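Local coordinates for protein mosquitocidal toxin (Lysinibacillus sphaericus, PDB 2VSE) that kills mosquito larvae as a holotoxin that joins an ADP-ribosyltransferase part to ricin-B-type lectin domains, which probably bind glycans, at residues Y421-K426 / Q545-K550; K431-I436 / Q452-I457. All coordinates share one frame; numbering follows the deposited sequence.

Interaction 1. Residues Y421-K426 / Q545-K550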
loop_
_atom_site.group_PDB
_atom_site.type_symbol
_atom_site.label_atom_id
_atom_site.label_comp_id
_atom_site.label_asym_id
_atom_site.label_seq_id
_atom_site.Cartn_x
_atom_site.Cartn_y
_atom_site.Cartn_z
ATOM N N TYR A 421 -2.901 4.759 -13.154
ATOM C CA TYR A 421 -1.692 5.299 -12.563
ATOM C C TYR A 421 -1.417 6.707 -13.053
ATOM O O TYR A 421 -1.874 7.123 -14.113
ATOM C CB TYR A 421 -0.484 4.420 -12.916
ATOM C CG TYR A 421 -0.552 3.034 -12.338
ATOM C CD1 TYR A 421 -0.009 2.750 -11.089
ATOM C CD2 TYR A 421 -1.164 2.005 -13.041
ATOM C CE1 TYR A 421 -0.073 1.472 -10.554
ATOM C CE2 TYR A 421 -1.250 0.727 -12.512
ATOM C CZ TYR A 421 -0.696 0.465 -11.273
ATOM O OH TYR A 421 -0.771 -0.806 -10.766
ATOM N N GLN A 422 -0.646 7.427 -12.262
ATOM C CA GLN A 422 -0.079 8.692 -12.649
ATOM C C GLN A 422 1.412 8.414 -12.784
ATOM O O GLN A 422 1.999 7.674 -11.962
ATOM C CB GLN A 422 -0.349 9.677 -11.536
ATOM C CG GLN A 422 -0.492 11.094 -11.957
ATOM C CD GLN A 422 -1.426 11.839 -11.051
ATOM O OE1 GLN A 422 -2.637 11.692 -11.156
ATOM N NE2 GLN A 422 -0.875 12.643 -10.151
ATOM N N VAL A 423 2.018 8.941 -13.843
ATOM C CA VAL A 423 3.428 8.698 -14.137
ATOM C C VAL A 423 4.167 10.033 -14.070
ATOM O O VAL A 423 3.839 10.967 -14.797
ATOM C CB VAL A 423 3.613 8.036 -15.533
ATOM C CG1 VAL A 423 5.047 7.655 -15.758
ATOM C CG2 VAL A 423 2.744 6.806 -15.657
ATOM N N SER A 424 5.144 10.127 -13.184
ATOM C CA SER A 424 5.864 11.377 -12.977
ATOM C C SER A 424 7.374 11.157 -12.931
ATOM O O SER A 424 7.846 10.039 -12.714
ATOM C CB SER A 424 5.376 12.066 -11.701
ATOM O OG SER A 424 5.576 11.233 -10.569
ATOM N N SER A 425 8.127 12.228 -13.151
ATOM C CA SER A 425 9.583 12.146 -13.258
ATOM C C SER A 425 10.256 12.141 -11.893
ATOM O O SER A 425 9.823 12.834 -10.970
ATOM C CB SER A 425 10.114 13.309 -14.100
ATOM O OG SER A 425 11.515 13.456 -13.957
ATOM N N LYS A 426 11.328 11.369 -11.780
ATOM C CA LYS A 426 12.152 11.348 -10.580
ATOM C C LYS A 426 12.687 12.748 -10.247
ATOM O O LYS A 426 12.903 13.074 -9.078
ATOM C CB LYS A 426 13.293 10.336 -10.764
ATOM C CG LYS A 426 14.291 10.208 -9.608
ATOM C CD LYS A 426 13.619 9.810 -8.313
ATOM C CE LYS A 426 14.649 9.482 -7.238
ATOM N NZ LYS A 426 14.053 9.583 -5.876
ATOM N N GLN A 545 15.315 9.643 -17.018
ATOM C CA GLN A 545 14.791 8.423 -17.644
ATOM C C GLN A 545 14.137 7.497 -16.613
ATOM O O GLN A 545 13.704 6.379 -16.937
ATOM C CB GLN A 545 15.894 7.680 -18.382
ATOM C CG GLN A 545 16.392 8.382 -19.636
ATOM C CD GLN A 545 17.398 7.548 -20.389
ATOM O OE1 GLN A 545 17.791 6.471 -19.934
ATOM N NE2 GLN A 545 17.809 8.027 -21.558
ATOM N N ARG A 546 14.064 7.985 -15.380
ATOM C CA ARG A 546 13.523 7.228 -14.271
ATOM C C ARG A 546 12.162 7.794 -13.889
ATOM O O ARG A 546 11.968 9.015 -13.820
ATOM C CB ARG A 546 14.502 7.250 -13.103
ATOM C CG ARG A 546 15.852 6.660 -13.480
ATOM C CD ARG A 546 16.943 6.944 -12.478
ATOM N NE ARG A 546 17.073 5.850 -11.526
ATOM C CZ ARG A 546 17.829 4.763 -11.703
ATOM N NH1 ARG A 546 18.551 4.600 -12.803
ATOM N NH2 ARG A 546 17.861 3.838 -10.753
ATOM N N TRP A 547 11.205 6.904 -13.676
ATOM C CA TRP A 547 9.823 7.334 -13.519
ATOM C C TRP A 547 9.147 6.747 -12.288
ATOM O O TRP A 547 9.311 5.566 -11.972
ATOM C CB TRP A 547 9.031 6.991 -14.777
ATOM C CG TRP A 547 9.589 7.636 -16.006
ATOM C CD1 TRP A 547 10.513 7.109 -16.866
ATOM C CD2 TRP A 547 9.284 8.947 -16.497
ATOM N NE1 TRP A 547 10.790 8.006 -17.875
ATOM C CE2 TRP A 547 10.044 9.139 -17.676
ATOM C CE3 TRP A 547 8.433 9.970 -16.066
ATOM C CZ2 TRP A 547 9.980 10.317 -18.426
ATOM C CZ3 TRP A 547 8.366 11.142 -16.813
ATOM C CH2 TRP A 547 9.139 11.307 -17.977
ATOM N N ILE A 548 8.386 7.593 -11.602
ATOM C CA ILE A 548 7.541 7.173 -10.492
ATOM C C ILE A 548 6.167 6.784 -11.039
ATOM O O ILE A 548 5.540 7.567 -11.759
ATOM C CB ILE A 548 7.429 8.301 -9.455
ATOM C CG1 ILE A 548 8.815 8.555 -8.853
ATOM C CG2 ILE A 548 6.370 7.980 -8.374
ATOM C CD1 ILE A 548 9.018 9.951 -8.339
ATOM N N ILE A 549 5.721 5.569 -10.725
ATOM C CA ILE A 549 4.410 5.109 -11.156
ATOM C C ILE A 549 3.499 4.921 -9.951
ATOM O O ILE A 549 3.652 3.989 -9.189
ATOM C CB ILE A 549 4.492 3.828 -11.986
ATOM C CG1 ILE A 549 5.191 4.098 -13.326
ATOM C CG2 ILE A 549 3.105 3.247 -12.222
ATOM C CD1 ILE A 549 5.669 2.818 -14.035
ATOM N N LYS A 550 2.540 5.820 -9.789
ATOM C CA LYS A 550 1.741 5.841 -8.581
ATOM C C LYS A 550 0.260 5.542 -8.852
ATOM O O LYS A 550 -0.350 6.189 -9.694
ATOM C CB LYS A 550 1.909 7.192 -7.879
ATOM C CG LYS A 550 1.523 7.187 -6.435
ATOM C CD LYS A 550 1.527 8.601 -5.840
ATOM C CE LYS A 550 2.946 9.137 -5.541
ATOM N NZ LYS A 550 2.912 10.436 -4.747
HETATM O O HOH W 1 3.314 9.525 -10.400
HETATM O O HOH W 2 11.873 11.181 -15.635
#
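Gln422 and Lys550, and likewise Ser424 and Ile548, face each other as antiparallel hydrogen-bonded pairs, each closed by two backbone bonds. The shortest is Ile548 N to Ser424 O at 2.7 Å, the straightest Lys550 N to Gln422 O with 176° at the hydrogen. The axes of 421-425 and 547-550 run at 158°, antiparallel; beyond the Ser425-Trp547 non-hydrogen-bonded pair, Lys426 N donates to Arg546 O at 3.2 Å, continuing the pairing as the chain leaves the strand.

Apolar contacts lie on the face carrying Val423, Ser425, Trp547 and Ile549. Val423 CG1 meets Trp547 CE3 at 4.1 Å, the two side chains crossing at about a right angle. The methyl CG2 of Ile549 comes obliquely to the Tyr421 ring, 3.4 Å from CD1. With CG of Trp547 anti to its own carbonyl carbon (chi1 -59°), the six-membered ring lies beside the Ser424-Ser425 backbone, while NE1 bonds to Leu521 O.

Two waters extend the polar network. Water 2 joins Ser425 OG to Arg546 O, 2.8 Å from each, and sits over the centre of one face of the Trp547 ring. Ser425 OG also bonds to Leu427 N, just past the segment. On the other side of the sheet, water 1 links Ser424 OG to Ile548 O. Arg546 directs its guanidinium outside the pair, to Asp506 and Gly541 O.

First and last strands of one ricin-B lectin domain, in segments with 118 residues and no helix between them, thus pair side by side, the N-to-C closure typical of a beta-trefoil.

Interaction 2. Residues K431-I436 / Q452-I457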
loop_
_atom_site.group_PDB
_atom_site.type_symbol
_atom_site.label_atom_id
_atom_site.label_comp_id
_atom_site.label_asym_id
_atom_site.label_seq_id
_atom_site.Cartn_x
_atom_site.Cartn_y
_atom_site.Cartn_z
ATOM N N LYS A 431 5.485 16.539 -11.385
ATOM C CA LYS A 431 5.471 16.730 -12.833
ATOM C C LYS A 431 5.044 15.440 -13.514
ATOM O O LYS A 431 5.830 14.499 -13.624
ATOM C CB LYS A 431 6.840 17.168 -13.347
ATOM C CG LYS A 431 7.355 18.493 -12.820
ATOM C CD LYS A 431 6.295 19.578 -12.754
ATOM C CE LYS A 431 6.291 20.425 -14.008
ATOM N NZ LYS A 431 6.133 21.892 -13.692
ATOM N N VAL A 432 3.797 15.403 -13.967
ATOM C CA VAL A 432 3.211 14.182 -14.518
ATOM C C VAL A 432 3.151 14.191 -16.050
ATOM O O VAL A 432 3.128 15.258 -16.689
ATOM C CB VAL A 432 1.782 13.923 -13.968
ATOM C CG1 VAL A 432 1.807 13.667 -12.451
ATOM C CG2 VAL A 432 0.830 15.071 -14.328
ATOM N N ILE A 433 3.114 12.992 -16.627
ATOM C CA ILE A 433 2.867 12.822 -18.052
ATOM C C ILE A 433 1.389 13.089 -18.357
ATOM O O ILE A 433 0.501 12.363 -17.888
ATOM C CB ILE A 433 3.278 11.421 -18.542
ATOM C CG1 ILE A 433 4.740 11.118 -18.153
ATOM C CG2 ILE A 433 3.033 11.289 -20.047
ATOM C CD1 ILE A 433 5.293 9.825 -18.733
ATOM N N GLU A 434 1.147 14.135 -19.150
ATOM C CA GLU A 434 -0.197 14.594 -19.471
ATOM C C GLU A 434 -0.507 14.474 -20.964
ATOM O O GLU A 434 0.323 14.808 -21.817
ATOM C CB GLU A 434 -0.364 16.036 -19.001
ATOM C CG GLU A 434 -1.623 16.748 -19.473
ATOM C CD GLU A 434 -1.645 18.190 -19.043
ATOM O OE1 GLU A 434 -1.399 19.076 -19.898
ATOM O OE2 GLU A 434 -1.899 18.442 -17.848
ATOM N N GLN A 435 -1.708 14.000 -21.276
ATOM C CA GLN A 435 -2.151 13.948 -22.645
ATOM C C GLN A 435 -2.972 15.187 -22.999
ATOM O O GLN A 435 -4.076 15.404 -22.487
ATOM C CB GLN A 435 -2.962 12.693 -22.890
ATOM C CG GLN A 435 -3.189 12.405 -24.360
ATOM C CD GLN A 435 -4.343 11.460 -24.569
ATOM O OE1 GLN A 435 -5.175 11.285 -23.672
ATOM N NE2 GLN A 435 -4.416 10.851 -25.754
ATOM N N ILE A 436 -2.435 16.006 -23.891
ATOM C CA ILE A 436 -3.199 17.150 -24.348
ATOM C C ILE A 436 -3.630 16.935 -25.811
ATOM O O ILE A 436 -2.933 16.246 -26.577
ATOM C CB ILE A 436 -2.474 18.487 -24.028
ATOM C CG1 ILE A 436 -3.484 19.631 -23.951
ATOM C CG2 ILE A 436 -1.324 18.745 -24.991
ATOM C CD1 ILE A 436 -3.404 20.423 -22.659
ATOM N N GLN A 452 -4.292 13.284 -16.993
ATOM C CA GLN A 452 -3.047 13.018 -16.268
ATOM C C GLN A 452 -3.016 11.608 -15.666
ATOM O O GLN A 452 -2.139 11.279 -14.861
ATOM C CB GLN A 452 -2.826 14.074 -15.185
ATOM C CG GLN A 452 -2.543 15.454 -15.741
ATOM C CD GLN A 452 -2.365 16.503 -14.661
ATOM O OE1 GLN A 452 -2.944 16.403 -13.578
ATOM N NE2 GLN A 452 -1.565 17.526 -14.956
ATOM N N VAL A 453 -3.971 10.774 -16.069
ATOM C CA VAL A 453 -4.098 9.427 -15.529
ATOM C C VAL A 453 -4.040 8.418 -16.669
ATOM O O VAL A 453 -4.665 8.606 -17.710
ATOM C CB VAL A 453 -5.419 9.272 -14.701
ATOM C CG1 VAL A 453 -5.576 7.858 -14.161
ATOM C CG2 VAL A 453 -5.445 10.265 -13.557
ATOM N N TRP A 454 -3.278 7.350 -16.474
ATOM C CA TRP A 454 -3.059 6.370 -17.532
ATOM C C TRP A 454 -3.467 4.980 -17.071
ATOM O O TRP A 454 -3.305 4.619 -15.901
ATOM C CB TRP A 454 -1.595 6.376 -17.975
ATOM C CG TRP A 454 -1.177 7.694 -18.512
ATOM C CD1 TRP A 454 -0.704 8.756 -17.793
ATOM C CD2 TRP A 454 -1.212 8.119 -19.883
ATOM N NE1 TRP A 454 -0.442 9.813 -18.627
ATOM C CE2 TRP A 454 -0.745 9.453 -19.917
ATOM C CE3 TRP A 454 -1.603 7.505 -21.085
ATOM C CZ2 TRP A 454 -0.653 10.193 -21.111
ATOM C CZ3 TRP A 454 -1.518 8.237 -22.271
ATOM C CH2 TRP A 454 -1.044 9.567 -22.275
ATOM N N ASN A 455 -4.001 4.220 -18.013
ATOM C CA ASN A 455 -4.381 2.846 -17.810
ATOM C C ASN A 455 -3.216 1.977 -18.291
ATOM O O ASN A 455 -2.872 1.994 -19.475
ATOM C CB ASN A 455 -5.628 2.574 -18.654
ATOM C CG ASN A 455 -6.568 1.556 -18.035
ATOM O OD1 ASN A 455 -6.745 1.488 -16.811
ATOM N ND2 ASN A 455 -7.210 0.769 -18.895
ATOM N N LEU A 456 -2.571 1.270 -17.365
ATOM C CA LEU A 456 -1.531 0.313 -17.721
ATOM C C LEU A 456 -2.144 -1.075 -17.718
ATOM O O LEU A 456 -2.656 -1.526 -16.694
ATOM C CB LEU A 456 -0.348 0.385 -16.754
ATOM C CG LEU A 456 0.655 1.543 -16.926
ATOM C CD1 LEU A 456 0.006 2.952 -16.944
ATOM C CD2 LEU A 456 1.710 1.467 -15.816
ATOM N N ILE A 457 -2.124 -1.722 -18.882
ATOM C CA ILE A 457 -2.581 -3.103 -19.015
ATOM C C ILE A 457 -1.505 -4.017 -19.608
ATOM O O ILE A 457 -0.956 -3.762 -20.685
ATOM C CB ILE A 457 -3.959 -3.240 -19.759
ATOM C CG1 ILE A 457 -4.009 -4.534 -20.576
ATOM C CG2 ILE A 457 -4.242 -2.042 -20.653
ATOM C CD1 ILE A 457 -5.334 -5.250 -20.506
HETATM O O HOH W 3 0.361 10.929 -15.315
#
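Trp454 presents its indole edge to the backbone of 431-436: Ile433 O lies in the ring plane, with Ile433 C and water 3 also at this edge in plane. NE1 donates to Ile433 O at 2.8 Å and 177°, nearly straight at the hydrogen, yet it arrives 47° above the carbonyl plane. The benzo end of the indole meets Gln435, two residues further on: Gln435 CB is 3.7 Å from Trp454 CH2, approaching obliquely, and the Gln435 amide, whose OE1 bonds to Ser469 OG, is turned well away from the ring plane. Ile433 CG2 packs near Trp454 CZ2, at 4.0 Å.

The other flat pair is the Gln452 amide and the Glu434 carboxylate, with planes not far from parallel. Gln452 NE2 to Glu434 OE2 is 3.1 Å, but this bond is weak and bent; stronger partners are Ser445 O for NE2, and His442 and Lys449 for the carboxylate.

These contacts place a two-stranded hairpin, 431-436 with 440-445, against the strand that follows it, within the ricin-B-type beta-trefoil domain. The strand axes are 10.4 Å apart and inclined at 101°, which excludes sheet pairing. No backbone-to-backbone bond links the two segments directly; an indole N-H to a main-chain oxygen, side-chain contacts and a water do the joining.

Gln452 keeps CG anti to its own carbonyl carbon and then runs extended, bringing its amide across Val432 CG2, 3.5 Å from NE2. Water 3 donates to both Ile433 O and Gln452 O, so the Ile433 carbonyl oxygen receives two bonds, one from indole and one from water.

Overall arrangement
Both interactions belong to the same lectin domain, interaction 2 nested along the chain inside the loop that interaction 1 closes, their centres about 10 Å apart. They meet through probable backbone bonds, Tyr421 O to Trp454 N and Val423 O to Ile433 N, so strand 419-425, one side of interaction 1, is bonded to both segments of interaction 2. All six touching residues of interaction 2 are buried, whereas interaction 1 is partly buried, with exposed Lys426 and Lys550. Chemistry follows place: interaction 1 is true sheet pairing, dominated by main-chain bonds between neighbouring strands; interaction 2 joins steeply inclined strands, where one straight indole N-H bond to a backbone oxygen carries the contact, a weak glutamine-glutamate bond adding to it.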